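Lin1909 protein (Listeria innocua, PDB 3FIJ) binds manganese and is probably a class I glutamine amidotransferase-like hydrolase of the peptidase C26 family, perhaps cleaving gamma-glutamyl-gamma-aminobutyrate. Local coordinates at residues Leu141-Arg146 with Asp197-Ala202; Val56-Leu61 with Ile98-Ala103; His167-Lys172 with Asp226-Gln231; Tyr78-Ser83 with Leu129-Ser134. One frame throughout, in Å; residues are numbered along the deposited sequence.

Contact 1 of 4, residues Leu141-Arg146 with Asp197-Ala202; sequences LQHLQR and DGMIEA. With MN (manganese (II) ion), chain I.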
loop_
_atom_site.group_PDB
_atom_site.type_symbol
_atom_site.label_atom_id
_atom_site.label_comp_id
_atom_site.label_asym_id
_atom_site.label_seq_id
_atom_site.Cartn_x
_atom_site.Cartn_y
_atom_site.Cartn_z
ATOM N N LEU A 141 -27.706 12.779 -13.230
ATOM C CA LEU A 141 -27.751 11.736 -12.220
ATOM C C LEU A 141 -26.350 11.152 -12.110
ATOM O O LEU A 141 -25.461 11.528 -12.862
ATOM C CB LEU A 141 -28.722 10.638 -12.643
ATOM C CG LEU A 141 -30.188 11.061 -12.688
ATOM C CD1 LEU A 141 -31.010 9.956 -13.331
ATOM C CD2 LEU A 141 -30.665 11.372 -11.264
ATOM N N GLN A 142 -26.144 10.233 -11.175
ATOM C CA GLN A 142 -24.829 9.629 -11.042
ATOM C C GLN A 142 -24.614 8.667 -12.195
ATOM O O GLN A 142 -25.473 7.823 -12.477
ATOM C CB GLN A 142 -24.701 8.845 -9.737
ATOM C CG GLN A 142 -23.267 8.390 -9.483
ATOM C CD GLN A 142 -23.099 7.664 -8.173
ATOM O OE1 GLN A 142 -23.447 6.485 -8.051
ATOM N NE2 GLN A 142 -22.572 8.362 -7.177
ATOM N N HIS A 143 -23.473 8.790 -12.866
ATOM C CA HIS A 143 -23.176 7.890 -13.971
ATOM C C HIS A 143 -21.918 7.071 -13.721
ATOM O O HIS A 143 -21.542 6.225 -14.533
ATOM C CB HIS A 143 -23.114 8.672 -15.285
ATOM C CG HIS A 143 -24.470 8.997 -15.835
ATOM N ND1 HIS A 143 -25.167 8.134 -16.654
ATOM C CD2 HIS A 143 -25.301 10.041 -15.594
ATOM C CE1 HIS A 143 -26.368 8.630 -16.896
ATOM N NE2 HIS A 143 -26.473 9.785 -16.263
ATOM N N LEU A 144 -21.267 7.339 -12.593
ATOM C CA LEU A 144 -20.104 6.560 -12.179
ATOM C C LEU A 144 -20.626 5.922 -10.899
ATOM O O LEU A 144 -20.386 6.417 -9.803
ATOM C CB LEU A 144 -18.895 7.448 -11.873
ATOM C CG LEU A 144 -17.656 6.643 -11.455
ATOM C CD1 LEU A 144 -17.369 5.555 -12.489
ATOM C CD2 LEU A 144 -16.453 7.574 -11.305
ATOM N N GLN A 145 -21.376 4.837 -11.062
ATOM C CA GLN A 145 -22.000 4.144 -9.946
ATOM C C GLN A 145 -21.014 3.537 -8.962
ATOM O O GLN A 145 -19.935 3.091 -9.340
ATOM C CB GLN A 145 -22.938 3.052 -10.474
ATOM C CG GLN A 145 -22.235 1.843 -11.056
ATOM C CD GLN A 145 -23.206 0.819 -11.634
ATOM O OE1 GLN A 145 -24.009 1.132 -12.512
ATOM N NE2 GLN A 145 -23.129 -0.413 -11.142
ATOM N N ARG A 146 -21.396 3.533 -7.693
ATOM C CA ARG A 146 -20.568 2.966 -6.641
ATOM C C ARG A 146 -21.108 1.577 -6.337
ATOM O O ARG A 146 -20.406 0.741 -5.771
ATOM C CB ARG A 146 -20.595 3.855 -5.391
ATOM C CG ARG A 146 -19.922 5.209 -5.590
ATOM C CD ARG A 146 -18.570 5.026 -6.268
ATOM N NE ARG A 146 -17.906 6.289 -6.600
ATOM C CZ ARG A 146 -16.867 6.394 -7.433
ATOM N NH1 ARG A 146 -16.372 5.307 -8.024
ATOM N NH2 ARG A 146 -16.321 7.583 -7.676
ATOM N N ASP A 197 -32.485 12.002 -16.528
ATOM C CA ASP A 197 -31.850 13.308 -16.626
ATOM C C ASP A 197 -31.639 13.716 -18.082
ATOM O O ASP A 197 -31.024 14.743 -18.368
ATOM C CB ASP A 197 -30.517 13.307 -15.874
ATOM C CG ASP A 197 -29.565 12.226 -16.362
ATOM O OD1 ASP A 197 -29.959 11.437 -17.248
ATOM O OD2 ASP A 197 -28.421 12.167 -15.856
ATOM N N GLY A 198 -32.155 12.906 -18.999
ATOM C CA GLY A 198 -32.023 13.200 -20.416
ATOM C C GLY A 198 -30.737 12.754 -21.109
ATOM O O GLY A 198 -30.641 12.840 -22.336
HETATM N N MSE A 199 -29.746 12.282 -20.358
HETATM C CA MSE A 199 -28.501 11.853 -20.987
HETATM C C MSE A 199 -28.694 10.638 -21.911
HETATM O O MSE A 199 -29.540 9.778 -21.671
HETATM C CB MSE A 199 -27.448 11.571 -19.914
HETATM C CG MSE A 199 -27.051 12.803 -19.115
HETATM SE SE MSE A 199 -26.202 14.211 -20.210
HETATM C CE MSE A 199 -27.752 15.314 -20.531
ATOM N N ILE A 200 -27.904 10.586 -22.975
ATOM C CA ILE A 200 -27.984 9.520 -23.968
ATOM C C ILE A 200 -27.343 8.209 -23.527
ATOM O O ILE A 200 -26.139 8.153 -23.258
ATOM C CB ILE A 200 -27.335 9.987 -25.287
ATOM C CG1 ILE A 200 -28.166 11.125 -25.874
ATOM C CG2 ILE A 200 -27.229 8.824 -26.264
ATOM C CD1 ILE A 200 -27.437 11.952 -26.911
ATOM N N GLU A 201 -28.152 7.155 -23.480
ATOM C CA GLU A 201 -27.698 5.831 -23.050
ATOM C C GLU A 201 -27.608 4.798 -24.168
ATOM O O GLU A 201 -26.880 3.807 -24.047
ATOM C CB GLU A 201 -28.615 5.304 -21.941
ATOM C CG GLU A 201 -28.434 5.972 -20.576
ATOM C CD GLU A 201 -27.113 5.615 -19.889
ATOM O OE1 GLU A 201 -26.710 4.429 -19.914
ATOM O OE2 GLU A 201 -26.478 6.519 -19.303
ATOM N N ALA A 202 -28.342 5.022 -25.253
ATOM C CA ALA A 202 -28.328 4.096 -26.379
ATOM C C ALA A 202 -28.547 4.808 -27.714
ATOM O O ALA A 202 -29.415 5.679 -27.850
ATOM C CB ALA A 202 -29.390 3.009 -26.179
HETATM MN MN MN I . -24.976 6.135 -17.447
HETATM O O HOH W 1 -24.624 4.025 -18.192
#
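The loop 141-146 runs past the turn that leads into strand 200-205, and the two backbones come nearest at L141 and D197, whose CA atoms lie 6.2 Å apart. The turn is an Asx turn: D197 OD1 accepts from the backbone N of M199, and also from T195 OG1. The other oxygen, OD2, faces the loop and takes two donors. L141 N approaches D197 OD2 almost in line (2.8 Å, 166°), from above the carboxylate plane, while H143 NE2 reaches its syn lone pair at 3.1 Å. Ring and carboxylate are only 10° from coplanar. D197 is a second-shell residue behind the first-shell ligand H143, because the other ring nitrogen, H143 ND1, binds manganese at 2.2 Å. Metal and carboxylate together hold the ring's rotation; the bond is consistent with a proton on NE2 and would be expected to make ND1 a better ligand. E201, bent at chi2 (-70°), sends OE2 to the ion at 2.4 Å and past the ring edge, 3.2 Å from H143 CE1. Its OE1 instead accepts from a water that is itself bound to the metal. H154, S176 and H178 complete the coordination, and beyond the site L141 packs on P82 of a second subunit.

Contact 2 of 4, residues Val56-Leu61 with Ile98-Ala103; sequences VQAISL and IALVRA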
loop_
_atom_site.group_PDB
_atom_site.type_symbol
_atom_site.label_atom_id
_atom_site.label_comp_id
_atom_site.label_asym_id
_atom_site.label_seq_id
_atom_site.Cartn_x
_atom_site.Cartn_y
_atom_site.Cartn_z
ATOM N N VAL A 56 -8.665 -2.176 -42.572
ATOM C CA VAL A 56 -9.452 -3.002 -43.469
ATOM C C VAL A 56 -9.004 -4.464 -43.400
ATOM O O VAL A 56 -9.822 -5.366 -43.545
ATOM C CB VAL A 56 -9.464 -2.453 -44.951
ATOM C CG1 VAL A 56 -9.013 -0.997 -44.985
ATOM C CG2 VAL A 56 -8.656 -3.341 -45.875
ATOM N N GLN A 57 -7.720 -4.713 -43.154
ATOM C CA GLN A 57 -7.255 -6.093 -43.050
ATOM C C GLN A 57 -7.811 -6.706 -41.764
ATOM O O GLN A 57 -8.089 -7.903 -41.693
ATOM C CB GLN A 57 -5.723 -6.174 -43.023
ATOM C CG GLN A 57 -5.219 -7.613 -42.942
ATOM C CD GLN A 57 -3.704 -7.734 -42.855
ATOM O OE1 GLN A 57 -3.161 -8.837 -42.904
ATOM N NE2 GLN A 57 -3.021 -6.608 -42.717
ATOM N N ALA A 58 -7.967 -5.873 -40.745
ATOM C CA ALA A 58 -8.492 -6.339 -39.475
ATOM C C ALA A 58 -9.944 -6.800 -39.638
ATOM O O ALA A 58 -10.292 -7.905 -39.225
ATOM C CB ALA A 58 -8.395 -5.231 -38.433
ATOM N N ILE A 59 -10.784 -5.956 -40.240
ATOM C CA ILE A 59 -12.191 -6.295 -40.448
ATOM C C ILE A 59 -12.359 -7.452 -41.429
ATOM O O ILE A 59 -13.325 -8.203 -41.353
ATOM C CB ILE A 59 -13.002 -5.057 -40.949
ATOM C CG1 ILE A 59 -13.282 -4.115 -39.780
ATOM C CG2 ILE A 59 -14.332 -5.480 -41.547
ATOM C CD1 ILE A 59 -12.054 -3.466 -39.226
ATOM N N SER A 60 -11.413 -7.616 -42.341
ATOM C CA SER A 60 -11.527 -8.703 -43.298
ATOM C C SER A 60 -11.598 -10.071 -42.625
ATOM O O SER A 60 -12.298 -10.956 -43.111
ATOM C CB SER A 60 -10.365 -8.682 -44.308
ATOM O OG SER A 60 -9.128 -9.032 -43.712
ATOM N N LEU A 61 -10.905 -10.274 -41.506
ATOM C CA LEU A 61 -10.989 -11.596 -40.900
ATOM C C LEU A 61 -12.027 -11.801 -39.806
ATOM O O LEU A 61 -12.071 -12.859 -39.190
ATOM C CB LEU A 61 -9.609 -12.093 -40.428
ATOM C CG LEU A 61 -8.661 -11.316 -39.523
ATOM C CD1 LEU A 61 -7.744 -10.449 -40.346
ATOM C CD2 LEU A 61 -9.470 -10.520 -38.531
ATOM N N ILE A 98 -11.423 4.328 -35.025
ATOM C CA ILE A 98 -12.138 5.136 -36.011
ATOM C C ILE A 98 -12.003 4.388 -37.339
ATOM O O ILE A 98 -12.996 4.117 -38.019
ATOM C CB ILE A 98 -11.515 6.550 -36.190
ATOM C CG1 ILE A 98 -11.637 7.367 -34.904
ATOM C CG2 ILE A 98 -12.200 7.269 -37.349
ATOM C CD1 ILE A 98 -13.038 7.686 -34.499
ATOM N N ALA A 99 -10.764 4.042 -37.686
ATOM C CA ALA A 99 -10.477 3.315 -38.921
ATOM C C ALA A 99 -11.235 1.991 -38.970
ATOM O O ALA A 99 -11.655 1.551 -40.041
ATOM C CB ALA A 99 -8.969 3.069 -39.047
ATOM N N LEU A 100 -11.408 1.356 -37.812
ATOM C CA LEU A 100 -12.132 0.088 -37.747
ATOM C C LEU A 100 -13.615 0.234 -38.075
ATOM O O LEU A 100 -14.134 -0.528 -38.891
ATOM C CB LEU A 100 -11.999 -0.575 -36.361
ATOM C CG LEU A 100 -10.699 -1.266 -35.926
ATOM C CD1 LEU A 100 -10.867 -1.810 -34.508
ATOM C CD2 LEU A 100 -10.352 -2.393 -36.865
ATOM N N VAL A 101 -14.305 1.194 -37.457
ATOM C CA VAL A 101 -15.735 1.347 -37.741
ATOM C C VAL A 101 -15.974 1.709 -39.204
ATOM O O VAL A 101 -16.914 1.208 -39.825
ATOM C CB VAL A 101 -16.442 2.401 -36.820
ATOM C CG1 VAL A 101 -15.875 2.335 -35.407
ATOM C CG2 VAL A 101 -16.344 3.778 -37.401
ATOM N N ARG A 102 -15.119 2.558 -39.765
ATOM C CA ARG A 102 -15.255 2.937 -41.169
ATOM C C ARG A 102 -15.079 1.716 -42.073
ATOM O O ARG A 102 -15.864 1.499 -43.000
ATOM C CB ARG A 102 -14.242 4.036 -41.521
ATOM C CG ARG A 102 -14.610 5.362 -40.869
ATOM C CD ARG A 102 -13.551 6.458 -40.994
ATOM N NE ARG A 102 -14.022 7.681 -40.344
ATOM C CZ ARG A 102 -13.316 8.800 -40.227
ATOM N NH1 ARG A 102 -12.084 8.870 -40.724
ATOM N NH2 ARG A 102 -13.844 9.847 -39.603
ATOM N N ALA A 103 -14.060 0.908 -41.791
ATOM C CA ALA A 103 -13.821 -0.296 -42.576
ATOM C C ALA A 103 -14.965 -1.289 -42.374
ATOM O O ALA A 103 -15.347 -1.995 -43.304
ATOM C CB ALA A 103 -12.487 -0.935 -42.176
#
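I59 shows how one branched side chain can reach across a helix-helix contact to two residues, L100 and A103. Its CB points toward helix 91-106, and the two branches part there. CG2, anti to the backbone N, runs to the carbonyl oxygen A103 O at 4.0 Å. CG1, beside the N at chi1 -77°, comes to 3.8 Å from L100 O and lies near A103 CB. The second torsion (67°) then folds I59 CD1 into the angle between two residues one helical turn apart, 3.6 Å from L100 O and 3.9 Å from A103 CB. L100 CD2 touches A58 CB at 3.8 Å. At the other end A103 CB lies against V56 CA at 3.9 Å, where the small methyl lets the backbones close up. The short axes pass 8.8 Å apart at -56°, an apolar packing without hydrogen bonds between the segments. V101, pointing away from this interface, packs on L120 and A124 of helix 116-124, so helix 91-106 lies between that helix and helix 55-60, whose A58 also touches F43 of a third subunit.

Contact 3 of 4, residues His167-Lys172 with Asp226-Gln231; sequences HHPNKK and DPESEQ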
loop_
_atom_site.group_PDB
_atom_site.type_symbol
_atom_site.label_atom_id
_atom_site.label_comp_id
_atom_site.label_asym_id
_atom_site.label_seq_id
_atom_site.Cartn_x
_atom_site.Cartn_y
_atom_site.Cartn_z
ATOM N N HIS A 167 -35.002 -6.222 -27.004
ATOM C CA HIS A 167 -34.300 -6.964 -25.973
ATOM C C HIS A 167 -34.475 -6.424 -24.556
ATOM O O HIS A 167 -34.316 -7.159 -23.587
ATOM C CB HIS A 167 -32.819 -7.038 -26.342
ATOM C CG HIS A 167 -32.569 -7.521 -27.739
ATOM N ND1 HIS A 167 -32.356 -6.663 -28.800
ATOM C CD2 HIS A 167 -32.513 -8.770 -28.254
ATOM C CE1 HIS A 167 -32.179 -7.363 -29.903
ATOM N NE2 HIS A 167 -32.269 -8.647 -29.603
ATOM N N HIS A 168 -34.808 -5.145 -24.431
ATOM C CA HIS A 168 -34.997 -4.543 -23.117
ATOM C C HIS A 168 -36.368 -3.876 -22.953
ATOM O O HIS A 168 -36.855 -3.200 -23.859
ATOM C CB HIS A 168 -33.907 -3.491 -22.831
ATOM C CG HIS A 168 -32.536 -4.056 -22.603
ATOM N ND1 HIS A 168 -32.318 -5.357 -22.205
ATOM C CD2 HIS A 168 -31.315 -3.474 -22.666
ATOM C CE1 HIS A 168 -31.021 -5.552 -22.035
ATOM N NE2 HIS A 168 -30.389 -4.425 -22.308
ATOM N N PRO A 169 -37.011 -4.071 -21.791
ATOM C CA PRO A 169 -38.317 -3.461 -21.543
ATOM C C PRO A 169 -38.084 -2.028 -21.094
ATOM O O PRO A 169 -36.986 -1.688 -20.657
ATOM C CB PRO A 169 -38.890 -4.320 -20.427
ATOM C CG PRO A 169 -37.679 -4.680 -19.646
ATOM C CD PRO A 169 -36.683 -5.041 -20.730
ATOM N N ASN A 170 -39.105 -1.187 -21.203
ATOM C CA ASN A 170 -38.966 0.198 -20.794
ATOM C C ASN A 170 -38.739 0.250 -19.280
ATOM O O ASN A 170 -39.199 -0.622 -18.551
ATOM C CB ASN A 170 -40.223 0.977 -21.172
ATOM C CG ASN A 170 -40.057 2.470 -20.988
ATOM O OD1 ASN A 170 -39.034 3.044 -21.379
ATOM N ND2 ASN A 170 -41.066 3.115 -20.406
ATOM N N LYS A 171 -38.006 1.263 -18.821
ATOM C CA LYS A 171 -37.717 1.436 -17.399
ATOM C C LYS A 171 -36.731 0.416 -16.814
ATOM O O LYS A 171 -36.600 0.299 -15.599
ATOM C CB LYS A 171 -39.024 1.417 -16.605
ATOM C CG LYS A 171 -39.982 2.544 -16.968
ATOM C CD LYS A 171 -39.454 3.887 -16.490
ATOM C CE LYS A 171 -40.361 5.033 -16.914
ATOM N NZ LYS A 171 -39.757 6.349 -16.544
ATOM N N LYS A 172 -36.045 -0.316 -17.682
ATOM C CA LYS A 172 -35.047 -1.306 -17.263
ATOM C C LYS A 172 -33.873 -0.618 -16.554
ATOM O O LYS A 172 -33.424 0.447 -16.991
ATOM C CB LYS A 172 -34.522 -2.042 -18.499
ATOM C CG LYS A 172 -33.209 -2.786 -18.316
ATOM C CD LYS A 172 -33.411 -4.134 -17.674
ATOM C CE LYS A 172 -32.150 -4.972 -17.803
ATOM N NZ LYS A 172 -31.637 -4.895 -19.196
ATOM N N ASP A 226 -27.987 -11.465 -15.947
ATOM C CA ASP A 226 -29.086 -10.682 -16.509
ATOM C C ASP A 226 -29.296 -11.171 -17.934
ATOM O O ASP A 226 -28.651 -10.701 -18.864
ATOM C CB ASP A 226 -28.738 -9.190 -16.504
ATOM C CG ASP A 226 -29.893 -8.313 -16.968
ATOM O OD1 ASP A 226 -29.666 -7.455 -17.843
ATOM O OD2 ASP A 226 -31.025 -8.471 -16.455
ATOM N N PRO A 227 -30.209 -12.131 -18.119
ATOM C CA PRO A 227 -30.492 -12.693 -19.446
ATOM C C PRO A 227 -30.651 -11.674 -20.566
ATOM O O PRO A 227 -30.137 -11.872 -21.669
ATOM C CB PRO A 227 -31.760 -13.507 -19.210
ATOM C CG PRO A 227 -31.565 -14.000 -17.785
ATOM C CD PRO A 227 -31.062 -12.750 -17.085
ATOM N N GLU A 228 -31.351 -10.585 -20.290
ATOM C CA GLU A 228 -31.572 -9.563 -21.307
ATOM C C GLU A 228 -30.251 -8.991 -21.824
ATOM O O GLU A 228 -30.102 -8.723 -23.015
ATOM C CB GLU A 228 -32.458 -8.463 -20.733
ATOM C CG GLU A 228 -33.695 -9.025 -20.044
ATOM C CD GLU A 228 -34.650 -7.957 -19.556
ATOM O OE1 GLU A 228 -34.170 -6.918 -19.047
ATOM O OE2 GLU A 228 -35.879 -8.164 -19.667
ATOM N N SER A 229 -29.292 -8.812 -20.924
ATOM C CA SER A 229 -27.994 -8.303 -21.313
ATOM C C SER A 229 -27.341 -9.274 -22.293
ATOM O O SER A 229 -26.770 -8.867 -23.318
ATOM C CB SER A 229 -27.113 -8.135 -20.084
ATOM O OG SER A 229 -27.558 -7.042 -19.307
ATOM N N GLU A 230 -27.428 -10.563 -21.983
ATOM C CA GLU A 230 -26.846 -11.565 -22.861
ATOM C C GLU A 230 -27.432 -11.474 -24.274
ATOM O O GLU A 230 -26.727 -11.689 -25.260
ATOM C CB GLU A 230 -27.066 -12.967 -22.299
ATOM C CG GLU A 230 -26.388 -14.028 -23.133
ATOM C CD GLU A 230 -26.605 -15.428 -22.606
ATOM O OE1 GLU A 230 -26.499 -15.630 -21.379
ATOM O OE2 GLU A 230 -26.870 -16.329 -23.429
ATOM N N GLN A 231 -28.722 -11.158 -24.368
ATOM C CA GLN A 231 -29.374 -11.030 -25.669
ATOM C C GLN A 231 -28.675 -10.001 -26.558
ATOM O O GLN A 231 -28.631 -10.147 -27.785
ATOM C CB GLN A 231 -30.833 -10.619 -25.496
ATOM C CG GLN A 231 -31.749 -11.705 -24.984
ATOM C CD GLN A 231 -33.194 -11.247 -24.988
ATOM O OE1 GLN A 231 -33.727 -10.826 -26.027
ATOM N NE2 GLN A 231 -33.838 -11.315 -23.825
HETATM O O HOH W 2 -27.841 -4.906 -21.343
#
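E228 and K172 meet tip to tip, and their torsions explain how. E228 leaves the first turn of helix 227-241 with CG anti to the carbonyl carbon and then runs extended, so that its carboxylate lies between P169 and K172. E228 OE2 touches P169 CD at 3.4 Å, and OE1 forms a salt bridge with K172 NZ at 3.2 Å. The lysine is not extended: CG is anti to the backbone N, but the chain bends at chi2 (82°) and again at chi4 (-46°), turning NZ back between two acids. The second is D226, whose OD1 makes a longer salt bridge with K172 NZ at 3.5 Å. D226 is the N-cap of the helix; the same OD1 accepts from S229 OG at 2.6 Å on its anti lone pair and, weakly, from S229 N. A helix N-terminus and a type II turn, P169 to K172, are thereby joined through a network of charges. H168 stands beside the network with K172 NZ above one face of its ring, toward the rim. The ring edge receives E228 CB, 3.4 Å from H168 ND1, and NE2 is linked through a water to S229 OG. One helical turn past E228, Q231 crosses H167 obliquely: the amide stands 72° from the imidazole plane, with Q231 OE1 at the ring edge, 3.3 Å from H167 CD2. H167 also packs on L232 and A235 of the same helix.

Contact 4 of 4, residues Tyr78-Ser83 with Leu129-Ser134; sequences YLEEPS and LYQDIS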
loop_
_atom_site.group_PDB
_atom_site.type_symbol
_atom_site.label_atom_id
_atom_site.label_comp_id
_atom_site.label_asym_id
_atom_site.label_seq_id
_atom_site.Cartn_x
_atom_site.Cartn_y
_atom_site.Cartn_z
ATOM N N TYR A 78 -12.722 15.686 -31.839
ATOM C CA TYR A 78 -13.987 16.364 -32.093
ATOM C C TYR A 78 -13.848 17.889 -31.990
ATOM O O TYR A 78 -14.767 18.611 -31.596
ATOM C CB TYR A 78 -15.138 15.797 -31.227
ATOM C CG TYR A 78 -14.904 15.649 -29.739
ATOM C CD1 TYR A 78 -15.357 16.614 -28.850
ATOM C CD2 TYR A 78 -14.252 14.531 -29.219
ATOM C CE1 TYR A 78 -15.172 16.479 -27.480
ATOM C CE2 TYR A 78 -14.056 14.385 -27.842
ATOM C CZ TYR A 78 -14.522 15.368 -26.980
ATOM O OH TYR A 78 -14.338 15.264 -25.612
ATOM N N LEU A 79 -12.664 18.358 -32.374
ATOM C CA LEU A 79 -12.339 19.782 -32.429
ATOM C C LEU A 79 -12.404 20.576 -31.132
ATOM O O LEU A 79 -12.891 21.703 -31.112
ATOM C CB LEU A 79 -13.232 20.452 -33.480
ATOM C CG LEU A 79 -13.268 19.692 -34.808
ATOM C CD1 LEU A 79 -14.258 20.358 -35.752
ATOM C CD2 LEU A 79 -11.874 19.651 -35.414
ATOM N N GLU A 80 -11.904 19.994 -30.052
ATOM C CA GLU A 80 -11.906 20.666 -28.759
ATOM C C GLU A 80 -10.559 20.433 -28.100
ATOM O O GLU A 80 -9.954 19.373 -28.279
ATOM C CB GLU A 80 -13.018 20.104 -27.845
ATOM C CG GLU A 80 -14.431 20.548 -28.187
ATOM C CD GLU A 80 -15.507 20.049 -27.197
ATOM O OE1 GLU A 80 -15.252 20.014 -25.975
ATOM O OE2 GLU A 80 -16.624 19.710 -27.645
ATOM N N GLU A 81 -10.068 21.423 -27.364
ATOM C CA GLU A 81 -8.811 21.232 -26.652
ATOM C C GLU A 81 -9.218 20.620 -25.301
ATOM O O GLU A 81 -10.373 20.722 -24.896
ATOM C CB GLU A 81 -8.068 22.564 -26.486
ATOM C CG GLU A 81 -7.272 22.992 -27.741
ATOM C CD GLU A 81 -6.047 22.107 -28.036
ATOM O OE1 GLU A 81 -5.980 21.501 -29.126
ATOM O OE2 GLU A 81 -5.137 22.020 -27.187
ATOM N N PRO A 82 -8.285 19.959 -24.600
ATOM C CA PRO A 82 -8.591 19.337 -23.306
ATOM C C PRO A 82 -8.932 20.225 -22.112
ATOM O O PRO A 82 -8.132 21.069 -21.697
ATOM C CB PRO A 82 -7.357 18.482 -23.039
ATOM C CG PRO A 82 -6.255 19.276 -23.694
ATOM C CD PRO A 82 -6.898 19.661 -25.009
ATOM N N SER A 83 -10.128 20.007 -21.564
ATOM C CA SER A 83 -10.624 20.718 -20.381
ATOM C C SER A 83 -9.880 20.207 -19.155
ATOM O O SER A 83 -9.340 19.100 -19.169
ATOM C CB SER A 83 -12.111 20.426 -20.149
ATOM O OG SER A 83 -12.902 20.903 -21.204
ATOM N N LEU A 129 -18.826 15.316 -27.674
ATOM C CA LEU A 129 -19.063 14.789 -26.334
ATOM C C LEU A 129 -18.885 15.847 -25.253
ATOM O O LEU A 129 -18.214 16.853 -25.470
ATOM C CB LEU A 129 -18.063 13.669 -26.044
ATOM C CG LEU A 129 -17.813 12.580 -27.086
ATOM C CD1 LEU A 129 -16.623 11.718 -26.647
ATOM C CD2 LEU A 129 -19.068 11.746 -27.263
ATOM N N TYR A 130 -19.494 15.624 -24.093
ATOM C CA TYR A 130 -19.287 16.515 -22.959
ATOM C C TYR A 130 -18.039 15.883 -22.345
ATOM O O TYR A 130 -18.005 14.669 -22.146
ATOM C CB TYR A 130 -20.422 16.427 -21.934
ATOM C CG TYR A 130 -21.685 17.164 -22.305
ATOM C CD1 TYR A 130 -22.737 16.502 -22.931
ATOM C CD2 TYR A 130 -21.834 18.533 -22.024
ATOM C CE1 TYR A 130 -23.906 17.173 -23.268
ATOM C CE2 TYR A 130 -23.000 19.218 -22.362
ATOM C CZ TYR A 130 -24.029 18.528 -22.983
ATOM O OH TYR A 130 -25.185 19.182 -23.319
ATOM N N GLN A 131 -17.020 16.683 -22.054
ATOM C CA GLN A 131 -15.787 16.159 -21.479
ATOM C C GLN A 131 -15.910 15.658 -20.037
ATOM O O GLN A 131 -15.117 14.816 -19.608
ATOM C CB GLN A 131 -14.684 17.213 -21.582
ATOM C CG GLN A 131 -14.169 17.381 -22.994
ATOM C CD GLN A 131 -12.956 18.281 -23.081
ATOM O OE1 GLN A 131 -12.096 18.282 -22.190
ATOM N NE2 GLN A 131 -12.865 19.040 -24.168
ATOM N N ASP A 132 -16.896 16.168 -19.296
ATOM C CA ASP A 132 -17.119 15.747 -17.909
ATOM C C ASP A 132 -18.564 16.007 -17.492
ATOM O O ASP A 132 -19.225 16.902 -18.035
ATOM C CB ASP A 132 -16.168 16.480 -16.952
ATOM C CG ASP A 132 -16.330 16.035 -15.501
ATOM O OD1 ASP A 132 -16.207 14.821 -15.225
ATOM O OD2 ASP A 132 -16.572 16.895 -14.627
ATOM N N ILE A 133 -19.042 15.221 -16.526
ATOM C CA ILE A 133 -20.406 15.332 -16.017
ATOM C C ILE A 133 -20.635 16.742 -15.484
ATOM O O ILE A 133 -21.737 17.277 -15.577
ATOM C CB ILE A 133 -20.676 14.293 -14.877
ATOM C CG1 ILE A 133 -20.367 12.874 -15.377
ATOM C CG2 ILE A 133 -22.141 14.339 -14.436
ATOM C CD1 ILE A 133 -20.579 11.752 -14.320
ATOM N N SER A 134 -19.581 17.352 -14.949
ATOM C CA SER A 134 -19.688 18.704 -14.402
ATOM C C SER A 134 -20.014 19.770 -15.458
ATOM O O SER A 134 -20.380 20.903 -15.115
ATOM C CB SER A 134 -18.382 19.108 -13.709
ATOM O OG SER A 134 -17.441 19.593 -14.652
#
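Strand 129-130 pairs antiparallel with strand 181-182 in a two-stranded sheet of what is, by family, probably a class I glutamine amidotransferase-like fold. Just past it Q131 enters the concave side of the loop 78-83, an example of one side-chain amide gripping an irregular backbone, here at E81 and S83. The glutamine chain is extended, so the amide arrives end-on with both its atoms engaged. Q131 NE2 donates to the backbone oxygen E81 O at 3.1 Å, nearly straight at 169°, and also to E80 OE1. E80 slides past the glutamine in the opposite direction, its carboxylate 26° from the amide plane; its other oxygen, OE2, is held by a salt bridge to K183. On the far end of the amide, S83 N donates to Q131 OE1 at 2.7 Å in the carbonyl plane, on a lone pair, and S83 OG adds a weak bond. The buried amide is therefore gripped at both ends, with its oxygen and nitrogen told apart by their partners. The Y78 ring stands 83° from the amide plane, its CG between the backbone N and the carbonyl carbon, the crowded position. L129 crosses the tyrosine at about a right angle and lies over one ring face, L129 CD1 3.9 Å from Y78 CE2. V123 of helix 116-124 touches both residues. At the ring's edge the phenol oxygen, Y78 OH, rests 3.4 Å from Q131 CG.

Along the chain, contact 2 crosses contact 4 and contact 1 crosses contact 3, so the four fall into two interleaved pairs, the first closing before the second opens. Contacts 2 and 3 lie on opposite sides of the chain's centre, their own centres 29 Å apart; both involve helices that accompany the central mixed sheet, 91-106 and 227-241. Contact 1 uses strand 200-205 of that sheet and holds two of the manganese ligands. Contact 4 packs against it, I133 CD1 lying 4.1 Å from H143 CB, whereas the nearest atoms of contact 3 are about 8 Å away. Contact 2 has its centre about 30 Å from that of contact 1, across the chain's centre.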